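Alpha-glucosidase (PDB 5HQA) hydrolyses alpha-glucosides as a calcium-containing glycoside hydrolase of family 97, binds the inhibitor acarbose and is activated by chloride. Local coordinates at residues A[142-147]-A[166-171]; A[56-61]-A[82-87]; A[551-556]-A[575-580]; A[598-603]-A[644-649]. One frame throughout, in Å; residues are numbered along the deposited sequence.

Interaction 1: residues A[142-147]-A[166-171]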
# COMPACT_ATOMS: atom_id res chain seq x y z
N ALA A 142 -3.19 -3.53 19.98
CA ALA A 142 -2.62 -3.63 18.64
C ALA A 142 -3.68 -4.07 17.62
O ALA A 142 -4.61 -4.82 17.95
CB ALA A 142 -1.44 -4.60 18.61
N TRP A 143 -3.50 -3.63 16.38
CA TRP A 143 -4.35 -4.02 15.25
C TRP A 143 -3.43 -4.56 14.17
O TRP A 143 -2.68 -3.79 13.56
CB TRP A 143 -5.15 -2.83 14.74
CG TRP A 143 -5.93 -2.11 15.81
CD1 TRP A 143 -7.18 -2.41 16.26
CD2 TRP A 143 -5.51 -0.94 16.55
NE1 TRP A 143 -7.56 -1.51 17.22
CE2 TRP A 143 -6.56 -0.60 17.42
CE3 TRP A 143 -4.36 -0.15 16.54
CZ2 TRP A 143 -6.49 0.50 18.28
CZ3 TRP A 143 -4.29 0.93 17.39
CH2 TRP A 143 -5.35 1.25 18.25
N TRP A 144 -3.47 -5.87 13.91
CA TRP A 144 -2.36 -6.48 13.19
C TRP A 144 -2.81 -7.68 12.35
O TRP A 144 -3.88 -8.27 12.58
CB TRP A 144 -1.27 -6.93 14.17
CG TRP A 144 -1.79 -7.86 15.25
CD1 TRP A 144 -2.36 -7.50 16.44
CD2 TRP A 144 -1.79 -9.29 15.22
NE1 TRP A 144 -2.70 -8.62 17.17
CE2 TRP A 144 -2.36 -9.73 16.44
CE3 TRP A 144 -1.36 -10.25 14.29
CZ2 TRP A 144 -2.51 -11.09 16.75
CZ3 TRP A 144 -1.51 -11.60 14.60
CH2 TRP A 144 -2.08 -12.00 15.82
N ILE A 145 -1.98 -8.03 11.37
CA ILE A 145 -2.15 -9.28 10.62
C ILE A 145 -0.95 -10.18 10.85
O ILE A 145 0.18 -9.70 11.04
CB ILE A 145 -2.37 -9.05 9.11
CG1 ILE A 145 -1.23 -8.21 8.50
CG2 ILE A 145 -3.76 -8.44 8.85
CD1 ILE A 145 -1.02 -8.47 7.00
N PRO A 146 -1.13 -11.50 10.84
CA PRO A 146 -0.01 -12.40 11.09
C PRO A 146 0.94 -12.42 9.90
O PRO A 146 0.53 -12.26 8.75
CB PRO A 146 -0.69 -13.76 11.27
CG PRO A 146 -1.92 -13.65 10.36
CD PRO A 146 -2.39 -12.22 10.57
N ALA A 147 2.21 -12.65 10.20
CA ALA A 147 3.22 -12.80 9.17
C ALA A 147 3.55 -14.28 8.98
O ALA A 147 3.31 -15.11 9.85
CB ALA A 147 4.50 -12.03 9.53
N ALA A 166 2.13 -12.11 18.09
CA ALA A 166 3.34 -12.92 18.19
C ALA A 166 4.29 -12.72 17.01
O ALA A 166 5.51 -12.62 17.20
CB ALA A 166 2.97 -14.40 18.32
N LEU A 167 3.75 -12.65 15.79
CA LEU A 167 4.58 -12.62 14.59
C LEU A 167 3.77 -11.89 13.54
O LEU A 167 2.77 -12.43 13.06
CB LEU A 167 4.96 -14.03 14.14
CG LEU A 167 5.98 -14.14 13.01
CD1 LEU A 167 7.36 -13.69 13.54
CD2 LEU A 167 6.02 -15.58 12.44
N VAL A 168 4.18 -10.67 13.18
CA VAL A 168 3.28 -9.75 12.49
C VAL A 168 3.99 -9.09 11.31
O VAL A 168 5.21 -8.90 11.31
CB VAL A 168 2.73 -8.67 13.46
CG1 VAL A 168 2.00 -9.34 14.63
CG2 VAL A 168 3.86 -7.77 13.96
N HIS A 169 3.19 -8.76 10.29
CA HIS A 169 3.65 -7.94 9.18
C HIS A 169 3.59 -6.47 9.55
O HIS A 169 2.92 -6.06 10.50
CB HIS A 169 2.79 -8.20 7.94
CG HIS A 169 3.22 -9.40 7.16
ND1 HIS A 169 4.53 -9.61 6.78
CD2 HIS A 169 2.52 -10.46 6.68
CE1 HIS A 169 4.62 -10.75 6.10
NE2 HIS A 169 3.41 -11.28 6.03
N THR A 170 4.32 -5.66 8.79
CA THR A 170 4.26 -4.21 8.96
C THR A 170 3.55 -3.60 7.75
O THR A 170 3.55 -4.20 6.67
CB THR A 170 5.67 -3.59 9.13
OG1 THR A 170 6.33 -3.51 7.86
CG2 THR A 170 6.52 -4.43 10.10
N PRO A 171 2.96 -2.40 7.89
CA PRO A 171 2.91 -1.49 9.05
C PRO A 171 2.20 -2.12 10.24
O PRO A 171 1.10 -2.67 10.10
CB PRO A 171 2.12 -0.28 8.52
CG PRO A 171 2.29 -0.35 7.04
CD PRO A 171 2.29 -1.81 6.72
O HOH W 1 -0.76 -3.28 11.90
O HOH W 2 0.19 -6.06 11.05
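Ala147 sets its methyl group squarely on the imidazole of His169: Ala147 CB stands 3.5 Å from the centroid of the His169 ring and 4° off the ring normal, a CH-pi contact over the middle of the face. Ile145 CD1 approaches the same ring near its plane, at the edge, and lies 3.9 Å from His169 CB. The carbonyl of Pro146 adds a third neighbour, its O 3.4 Å from His169 CD2. CG of His169 is anti to its carbonyl carbon (chi1 -83°), which puts CG within 3.8 Å of Ala147 CB. An alanine in place of His169 would keep CB beside Ile145 but would probably leave the Ala147 methyl without the face it rests on, and the ring of Tyr153 without the imidazole it meets.

Behind these side chains lies a single beta bridge, Pro146 with Val168; the directions of the touching parts, 144-147 and 167-169, differ by 101°. His169 N donates to Ile145 O (3.2 Å), and Ala147 N reaches Leu167 O (2.9 Å) from above the carbonyl plane. The bridge joins the chain just after strand 141-144 to strand 167-168; those two strands belong to different sheets of the N-terminal beta domain, consistent with the mutarotase-like sandwich.

Further out, Val168 CG1 meets Trp144 CE3 at 3.5 Å, the two side chains crossing at about a right angle, while Trp144 NE1 is held by Thr160 OG1. One water joins Ile145 N to His169 O, and another spans Trp143 O and Pro171 O. The Ile145 side chain is about 7 Å from that of Glu154, a calcium ligand.

Interaction 2: residues A[56-61]-A[82-87]. With FMT (formic acid), chain I.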
# COMPACT_ATOMS: atom_id res chain seq x y z
N LYS A 56 31.96 8.23 17.74
CA LYS A 56 31.74 9.47 17.01
C LYS A 56 30.25 9.66 16.79
O LYS A 56 29.53 8.69 16.54
CB LYS A 56 32.48 9.45 15.67
CG LYS A 56 32.42 10.74 14.88
CD LYS A 56 33.42 10.74 13.73
CE LYS A 56 33.18 9.57 12.81
NZ LYS A 56 34.24 9.48 11.77
N VAL A 57 29.79 10.91 16.89
CA VAL A 57 28.45 11.29 16.45
C VAL A 57 28.57 12.49 15.52
O VAL A 57 29.38 13.39 15.76
CB VAL A 57 27.50 11.60 17.63
CG1 VAL A 57 27.39 10.39 18.56
CG2 VAL A 57 27.94 12.81 18.40
N GLN A 58 27.78 12.48 14.45
CA GLN A 58 27.77 13.57 13.48
C GLN A 58 26.35 14.07 13.33
O GLN A 58 25.47 13.32 12.92
CB GLN A 58 28.33 13.10 12.14
CG GLN A 58 29.75 12.61 12.25
CD GLN A 58 30.27 12.04 10.96
OE1 GLN A 58 30.77 12.78 10.10
NE2 GLN A 58 30.15 10.72 10.79
N GLN A 59 26.13 15.34 13.68
CA GLN A 59 24.80 15.94 13.68
C GLN A 59 24.62 16.82 12.45
O GLN A 59 25.51 17.59 12.09
CB GLN A 59 24.58 16.78 14.93
CG GLN A 59 24.80 16.04 16.22
CD GLN A 59 24.88 16.98 17.41
OE1 GLN A 59 24.79 18.20 17.25
NE2 GLN A 59 25.05 16.42 18.60
N GLN A 60 23.45 16.71 11.82
CA GLN A 60 23.06 17.60 10.75
C GLN A 60 21.54 17.67 10.72
O GLN A 60 20.86 17.03 11.53
CB GLN A 60 23.66 17.16 9.41
CG GLN A 60 23.30 15.78 8.95
CD GLN A 60 24.32 15.24 7.95
OE1 GLN A 60 24.78 15.95 7.06
NE2 GLN A 60 24.70 13.98 8.12
N SER A 61 21.01 18.47 9.81
CA SER A 61 19.57 18.68 9.82
C SER A 61 19.12 19.09 8.43
O SER A 61 19.92 19.51 7.59
CB SER A 61 19.17 19.74 10.85
OG SER A 61 19.79 20.99 10.53
N GLU A 82 19.13 14.95 12.27
CA GLU A 82 19.81 13.73 11.86
C GLU A 82 21.05 13.54 12.72
O GLU A 82 21.74 14.52 13.04
CB GLU A 82 20.18 13.82 10.38
CG GLU A 82 20.79 12.58 9.75
CD GLU A 82 20.89 12.74 8.24
OE1 GLU A 82 20.16 13.59 7.68
OE2 GLU A 82 21.71 12.05 7.61
N VAL A 83 21.32 12.31 13.12
CA VAL A 83 22.60 11.99 13.75
C VAL A 83 23.09 10.66 13.21
O VAL A 83 22.32 9.71 13.06
CB VAL A 83 22.50 11.96 15.30
CG1 VAL A 83 21.64 10.79 15.78
CG2 VAL A 83 23.92 11.91 15.92
N THR A 84 24.38 10.61 12.88
CA THR A 84 25.04 9.37 12.52
C THR A 84 25.93 8.97 13.69
O THR A 84 26.82 9.74 14.09
CB THR A 84 25.85 9.53 11.24
OG1 THR A 84 24.99 9.98 10.19
CG2 THR A 84 26.46 8.20 10.84
N VAL A 85 25.67 7.80 14.25
CA VAL A 85 26.38 7.29 15.42
C VAL A 85 27.30 6.18 14.94
O VAL A 85 26.83 5.21 14.34
CB VAL A 85 25.41 6.78 16.49
CG1 VAL A 85 26.18 6.34 17.72
CG2 VAL A 85 24.39 7.85 16.83
N THR A 86 28.60 6.31 15.20
CA THR A 86 29.57 5.31 14.77
C THR A 86 29.94 4.44 15.96
O THR A 86 30.28 4.97 17.03
CB THR A 86 30.81 5.97 14.18
OG1 THR A 86 30.44 6.69 13.00
CG2 THR A 86 31.84 4.91 13.80
N PHE A 87 29.87 3.13 15.77
CA PHE A 87 30.23 2.14 16.77
C PHE A 87 31.48 1.40 16.32
O PHE A 87 31.63 1.10 15.13
CB PHE A 87 29.12 1.12 16.99
CG PHE A 87 27.81 1.71 17.43
CD1 PHE A 87 27.53 1.87 18.77
CD2 PHE A 87 26.87 2.10 16.49
CE1 PHE A 87 26.32 2.41 19.18
CE2 PHE A 87 25.66 2.63 16.90
CZ PHE A 87 25.38 2.79 18.24
C FMT I . 27.36 12.03 8.01
O1 FMT I . 27.64 10.84 8.16
O2 FMT I . 26.96 12.51 6.95
O HOH W 3 32.65 7.21 10.63
O HOH W 4 29.51 9.27 13.17
O HOH W 5 24.46 12.68 10.34
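Lys56 to Gln60 pair with Thr86 to Glu82 in the long beta hairpin of strands 53-67 and 75-89, where 53-67 is an outermost strand of a large antiparallel sheet in the N-terminal beta domain. The two segments run 167° apart in direction. Hydrogen-bonded pairs alternate with non-hydrogen-bonded ones, and the bond from Thr86 N to Lys56 O (2.9 Å) is almost straight, 177° at the hydrogen.

On the face of Val57 and Val83 the contact is apolar, with Val57 CB 4.0 Å from Val83 CG2. The other face is polar and hydrated. There Gln60 and Glu82 lie side by side, pointing the same way; with CG between the backbone N and carbonyl carbon (chi1 58°), Gln60 brings that CG to 3.9 Å from Glu82 CD. Glu82 OE2 forms a salt bridge with Arg100 and OE1 a hydrogen bond with His80. One water accepts from Gln58 NE2, donates to Thr84 O and meets Thr86 OG1, which also bonds Ser98 OG. A second water links Gln58 O, Gln60 NE2 and Thr84 OG1. A formic acid molecule, probably from the crystallisation liquor, is held by Arg100 NH2 and by Gln60 NE2, which donates to its O2 at 2.9 Å.

Interaction 3: residues A[551-556]-A[575-580]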
# COMPACT_ATOMS: atom_id res chain seq x y z
N PRO A 551 -11.51 12.72 -8.79
CA PRO A 551 -10.14 12.55 -9.30
C PRO A 551 -9.40 11.47 -8.51
O PRO A 551 -9.93 10.90 -7.54
CB PRO A 551 -9.52 13.93 -9.09
CG PRO A 551 -10.27 14.52 -7.94
CD PRO A 551 -11.67 13.95 -8.00
N THR A 552 -8.18 11.16 -8.96
CA THR A 552 -7.31 10.19 -8.29
C THR A 552 -5.94 10.79 -7.98
O THR A 552 -5.02 10.05 -7.61
CB THR A 552 -7.13 8.92 -9.14
OG1 THR A 552 -6.32 9.22 -10.28
CG2 THR A 552 -8.48 8.38 -9.62
N ASP A 553 -5.79 12.09 -8.13
CA ASP A 553 -4.50 12.76 -7.97
C ASP A 553 -4.76 14.06 -7.23
O ASP A 553 -5.66 14.82 -7.60
CB ASP A 553 -3.86 13.00 -9.34
CG ASP A 553 -2.40 13.41 -9.24
OD1 ASP A 553 -1.94 14.14 -10.14
OD2 ASP A 553 -1.72 12.99 -8.27
N TRP A 554 -4.00 14.30 -6.17
CA TRP A 554 -4.40 15.28 -5.18
C TRP A 554 -3.26 16.24 -4.90
O TRP A 554 -2.11 15.81 -4.76
CB TRP A 554 -4.81 14.59 -3.87
CG TRP A 554 -5.80 13.48 -4.08
CD1 TRP A 554 -5.54 12.13 -4.14
CD2 TRP A 554 -7.22 13.62 -4.25
NE1 TRP A 554 -6.71 11.43 -4.34
CE2 TRP A 554 -7.75 12.32 -4.42
CE3 TRP A 554 -8.08 14.72 -4.30
CZ2 TRP A 554 -9.11 12.09 -4.61
CZ3 TRP A 554 -9.45 14.49 -4.49
CH2 TRP A 554 -9.94 13.18 -4.64
N GLN A 555 -3.56 17.53 -4.82
CA GLN A 555 -2.51 18.44 -4.39
C GLN A 555 -2.37 18.50 -2.87
O GLN A 555 -1.29 18.85 -2.38
CB GLN A 555 -2.71 19.85 -4.95
CG GLN A 555 -4.08 20.45 -4.76
CD GLN A 555 -4.09 21.90 -5.21
OE1 GLN A 555 -3.23 22.68 -4.81
NE2 GLN A 555 -5.05 22.27 -6.05
N GLN A 556 -3.41 18.13 -2.13
CA GLN A 556 -3.31 18.04 -0.67
C GLN A 556 -4.29 16.99 -0.16
O GLN A 556 -5.33 16.74 -0.77
CB GLN A 556 -3.58 19.40 0.01
CG GLN A 556 -3.23 19.44 1.51
CD GLN A 556 -1.82 18.92 1.82
OE1 GLN A 556 -1.61 17.72 2.02
NE2 GLN A 556 -0.84 19.83 1.86
N ARG A 575 -5.57 17.75 -7.62
CA ARG A 575 -4.44 18.35 -8.32
C ARG A 575 -4.89 18.87 -9.67
O ARG A 575 -5.68 18.24 -10.37
CB ARG A 575 -3.32 17.33 -8.49
CG ARG A 575 -2.12 17.88 -9.26
CD ARG A 575 -0.86 17.63 -8.49
NE ARG A 575 0.36 18.01 -9.19
CZ ARG A 575 1.52 17.41 -9.00
NH1 ARG A 575 1.60 16.40 -8.14
NH2 ARG A 575 2.60 17.80 -9.67
N LYS A 576 -4.37 20.04 -10.05
CA LYS A 576 -4.65 20.61 -11.37
C LYS A 576 -3.96 19.79 -12.44
O LYS A 576 -2.72 19.76 -12.52
CB LYS A 576 -4.22 22.07 -11.44
CG LYS A 576 -4.39 22.67 -12.82
CD LYS A 576 -4.02 24.13 -12.82
CE LYS A 576 -4.18 24.72 -14.20
NZ LYS A 576 -4.03 26.21 -14.18
N ARG A 577 -4.75 19.13 -13.28
CA ARG A 577 -4.27 18.16 -14.26
C ARG A 577 -5.46 17.69 -15.08
O ARG A 577 -6.54 17.48 -14.52
CB ARG A 577 -3.60 16.97 -13.57
CG ARG A 577 -2.85 16.05 -14.53
CD ARG A 577 -2.60 14.62 -13.99
NE ARG A 577 -1.83 13.84 -14.97
CZ ARG A 577 -0.58 13.42 -14.79
NH1 ARG A 577 0.04 13.67 -13.64
NH2 ARG A 577 0.04 12.74 -15.74
N ASP A 578 -5.29 17.54 -16.40
CA ASP A 578 -6.33 16.95 -17.27
C ASP A 578 -7.58 17.81 -17.16
O ASP A 578 -7.49 19.04 -17.29
CB ASP A 578 -6.53 15.48 -16.93
CG ASP A 578 -5.28 14.65 -17.07
OD1 ASP A 578 -4.45 14.94 -17.96
OD2 ASP A 578 -5.12 13.69 -16.27
N LYS A 579 -8.75 17.22 -16.88
CA LYS A 579 -10.01 17.93 -16.76
C LYS A 579 -10.16 18.66 -15.44
O LYS A 579 -11.09 19.47 -15.30
CB LYS A 579 -11.17 16.94 -16.91
CG LYS A 579 -11.00 15.69 -16.06
CD LYS A 579 -12.18 14.72 -16.21
CE LYS A 579 -13.47 15.27 -15.61
NZ LYS A 579 -14.34 14.16 -15.10
N TYR A 580 -9.29 18.41 -14.47
CA TYR A 580 -9.45 18.93 -13.12
C TYR A 580 -8.79 20.29 -12.98
O TYR A 580 -7.60 20.45 -13.27
CB TYR A 580 -8.87 17.93 -12.12
CG TYR A 580 -9.49 16.56 -12.30
CD1 TYR A 580 -10.77 16.30 -11.84
CD2 TYR A 580 -8.81 15.55 -12.96
CE1 TYR A 580 -11.36 15.06 -12.01
CE2 TYR A 580 -9.38 14.30 -13.13
CZ TYR A 580 -10.66 14.07 -12.65
OH TYR A 580 -11.27 12.84 -12.82
O HOH W 6 -0.45 15.00 -6.67
O HOH W 7 -6.40 15.56 -10.38
O HOH W 8 0.06 15.02 -11.36
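Arg575 N donates to Asp553 O in a nearly straight bond of 2.9 Å, 174° at the hydrogen, and a water spans the same Asp553 O and Arg575 O. The Asp553 carboxylate has other partners: OD2 accepts from Gly71 N, and a second water passes from OD1 to Arg577 NH1, in the plane of that guanidinium and over one face of the Arg575 guanidinium. Direct approach is looser, Asp553 OD1 lying 4.0 Å from Arg577 NH1, beyond a salt bridge, where the opposite charges probably still attract. Arg575 NH1 donates to Gln68 O, while Arg577 NE forms a salt bridge with Asp578 OD2 at 3.5 Å.

At the phenol, Pro551 CB sits 3.7 Å from the centroid of the Tyr580 ring, 14° off the normal, in a CH-pi contact, and Lys579 CG lies over the opposite face. An alanine in place of Tyr580 would probably open a gap beside Pro551 and take from the Lys579 chain the surface it lies on.

Arg577 to Tyr580 form a type II' beta turn with backbone bonds in both directions between the end residues, resembling a two-residue hairpin loop, here within the connection between strands 567-574 and 585-591 of the C-terminal beta domain.

Interaction 4: residues A[598-603]-A[644-649]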
# COMPACT_ATOMS: atom_id res chain seq x y z
N ILE A 598 -20.51 12.01 13.15
CA ILE A 598 -19.21 12.68 13.18
C ILE A 598 -19.41 14.15 12.84
O ILE A 598 -19.95 14.47 11.77
CB ILE A 598 -18.21 12.04 12.21
CG1 ILE A 598 -18.17 10.53 12.40
CG2 ILE A 598 -16.82 12.65 12.43
CD1 ILE A 598 -17.56 9.82 11.23
N GLU A 599 -18.97 15.04 13.72
CA GLU A 599 -19.02 16.47 13.45
C GLU A 599 -17.73 16.92 12.77
O GLU A 599 -16.64 16.63 13.26
CB GLU A 599 -19.24 17.26 14.74
CG GLU A 599 -20.32 16.68 15.61
CD GLU A 599 -21.71 16.89 15.05
OE1 GLU A 599 -21.86 17.71 14.11
OE2 GLU A 599 -22.66 16.24 15.55
N ILE A 600 -17.86 17.63 11.66
CA ILE A 600 -16.73 18.00 10.82
C ILE A 600 -16.78 19.50 10.56
O ILE A 600 -17.81 20.04 10.14
CB ILE A 600 -16.75 17.22 9.49
CG1 ILE A 600 -16.41 15.75 9.74
CG2 ILE A 600 -15.80 17.83 8.47
CD1 ILE A 600 -15.04 15.55 10.37
N SER A 601 -15.67 20.19 10.81
CA SER A 601 -15.52 21.56 10.35
C SER A 601 -15.12 21.57 8.88
O SER A 601 -14.28 20.77 8.45
CB SER A 601 -14.47 22.30 11.18
OG SER A 601 -14.17 23.54 10.57
N LEU A 602 -15.70 22.48 8.11
CA LEU A 602 -15.32 22.65 6.72
C LEU A 602 -14.19 23.66 6.54
O LEU A 602 -14.01 24.17 5.44
CB LEU A 602 -16.53 23.05 5.87
CG LEU A 602 -17.67 22.03 5.83
CD1 LEU A 602 -18.77 22.48 4.87
CD2 LEU A 602 -17.16 20.64 5.45
N ASP A 603 -13.43 23.94 7.60
CA ASP A 603 -12.43 25.00 7.46
C ASP A 603 -11.22 24.57 6.63
O ASP A 603 -10.32 25.40 6.43
CB ASP A 603 -12.00 25.53 8.83
CG ASP A 603 -11.33 24.48 9.71
OD1 ASP A 603 -10.93 23.40 9.23
OD2 ASP A 603 -11.20 24.75 10.93
N LEU A 644 -20.35 20.35 9.07
CA LEU A 644 -21.18 19.23 8.64
C LEU A 644 -21.32 18.23 9.77
O LEU A 644 -20.37 17.99 10.51
CB LEU A 644 -20.58 18.48 7.45
CG LEU A 644 -20.68 19.12 6.08
CD1 LEU A 644 -20.30 18.08 5.08
CD2 LEU A 644 -22.09 19.59 5.86
N THR A 645 -22.50 17.64 9.87
CA THR A 645 -22.72 16.48 10.71
C THR A 645 -22.83 15.27 9.79
O THR A 645 -23.79 15.16 9.02
CB THR A 645 -23.98 16.63 11.56
OG1 THR A 645 -23.84 17.79 12.39
CG2 THR A 645 -24.18 15.41 12.43
N LEU A 646 -21.84 14.39 9.85
CA LEU A 646 -21.91 13.13 9.11
C LEU A 646 -22.71 12.12 9.91
O LEU A 646 -22.43 11.89 11.09
CB LEU A 646 -20.50 12.60 8.84
CG LEU A 646 -19.59 13.55 8.06
CD1 LEU A 646 -18.19 12.97 7.95
CD2 LEU A 646 -20.18 13.82 6.68
N LYS A 647 -23.71 11.52 9.28
CA LYS A 647 -24.51 10.46 9.90
C LYS A 647 -24.28 9.20 9.07
O LYS A 647 -24.89 9.03 8.00
CB LYS A 647 -25.98 10.83 9.97
CG LYS A 647 -26.21 12.12 10.70
CD LYS A 647 -27.12 11.94 11.89
CE LYS A 647 -27.68 13.30 12.30
NZ LYS A 647 -28.94 13.20 13.10
N LEU A 648 -23.41 8.34 9.56
CA LEU A 648 -23.00 7.13 8.85
C LEU A 648 -23.85 5.96 9.34
O LEU A 648 -23.97 5.73 10.54
CB LEU A 648 -21.51 6.86 9.09
CG LEU A 648 -20.47 7.57 8.21
CD1 LEU A 648 -20.83 9.01 7.90
CD2 LEU A 648 -19.08 7.50 8.82
N ALA A 649 -24.46 5.24 8.40
CA ALA A 649 -25.21 4.04 8.75
C ALA A 649 -24.24 2.94 9.20
O ALA A 649 -23.02 3.09 9.12
CB ALA A 649 -26.05 3.57 7.57
O HOH W 9 -20.62 19.68 13.10
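The carboxylate of Glu599, on the exposed face of a two-stranded antiparallel sheet (strands 596-601 and 643-648), is met by Thr645 OG1, which donates to Glu599 OE1 at 2.6 Å from the syn side, 17° out of the carboxylate plane. Beside it, Thr645 CG2 lies 3.6 Å from Glu599 OE2. A bend at chi2 (-72°) folds CD of Glu599 back, and the two side chains run side by side, pointing the same way; a water joins Glu599 OE1 to Leu644 O.

The sheet belongs to the C-terminal beta domain, and its strands run 148° apart in direction here. Four backbone hydrogen bonds tie Ile598 to Leu646 and Ile600 to Leu644, the shortest from Leu646 N to Ile598 O at 2.7 Å.

The other face is buried and apolar. Leu646 CD1 touches Ile600 CG1 at 3.8 Å and, beyond the strand, Leu602 brings CD2 to 3.9 Å from Leu644 CG. Val569 of strand 567-574 packs on Ile598, Ile600 and Leu646, and Ile656 of strand 653-660 on Leu644, so the pair lies against the main sheet of the domain. At the end of strand 596-601, Ser601 OG accepts from Asp603 N at 3.1 Å in an ST turn.

Followed from the N terminus, the four contacts illustrate local closure, two in the N-terminal beta domain and two in the C-terminal one. Interaction 2 comes first, joining the arms of a hairpin across 20 intervening residues. Interaction 1 then closes an 18-residue excursion and links the two N-terminal sheets, one of which also carries interaction 2. The chain completes those sheets and then builds the parallel strands of the barrel before interaction 3 closes another 18 residues where strand 554-563 opens the C-terminal sheet. Interaction 4, spanning 40 residues, lies in the same domain, its centre about 24 Å from that of interaction 3. All four are in series: none nests in, crosses or touches another.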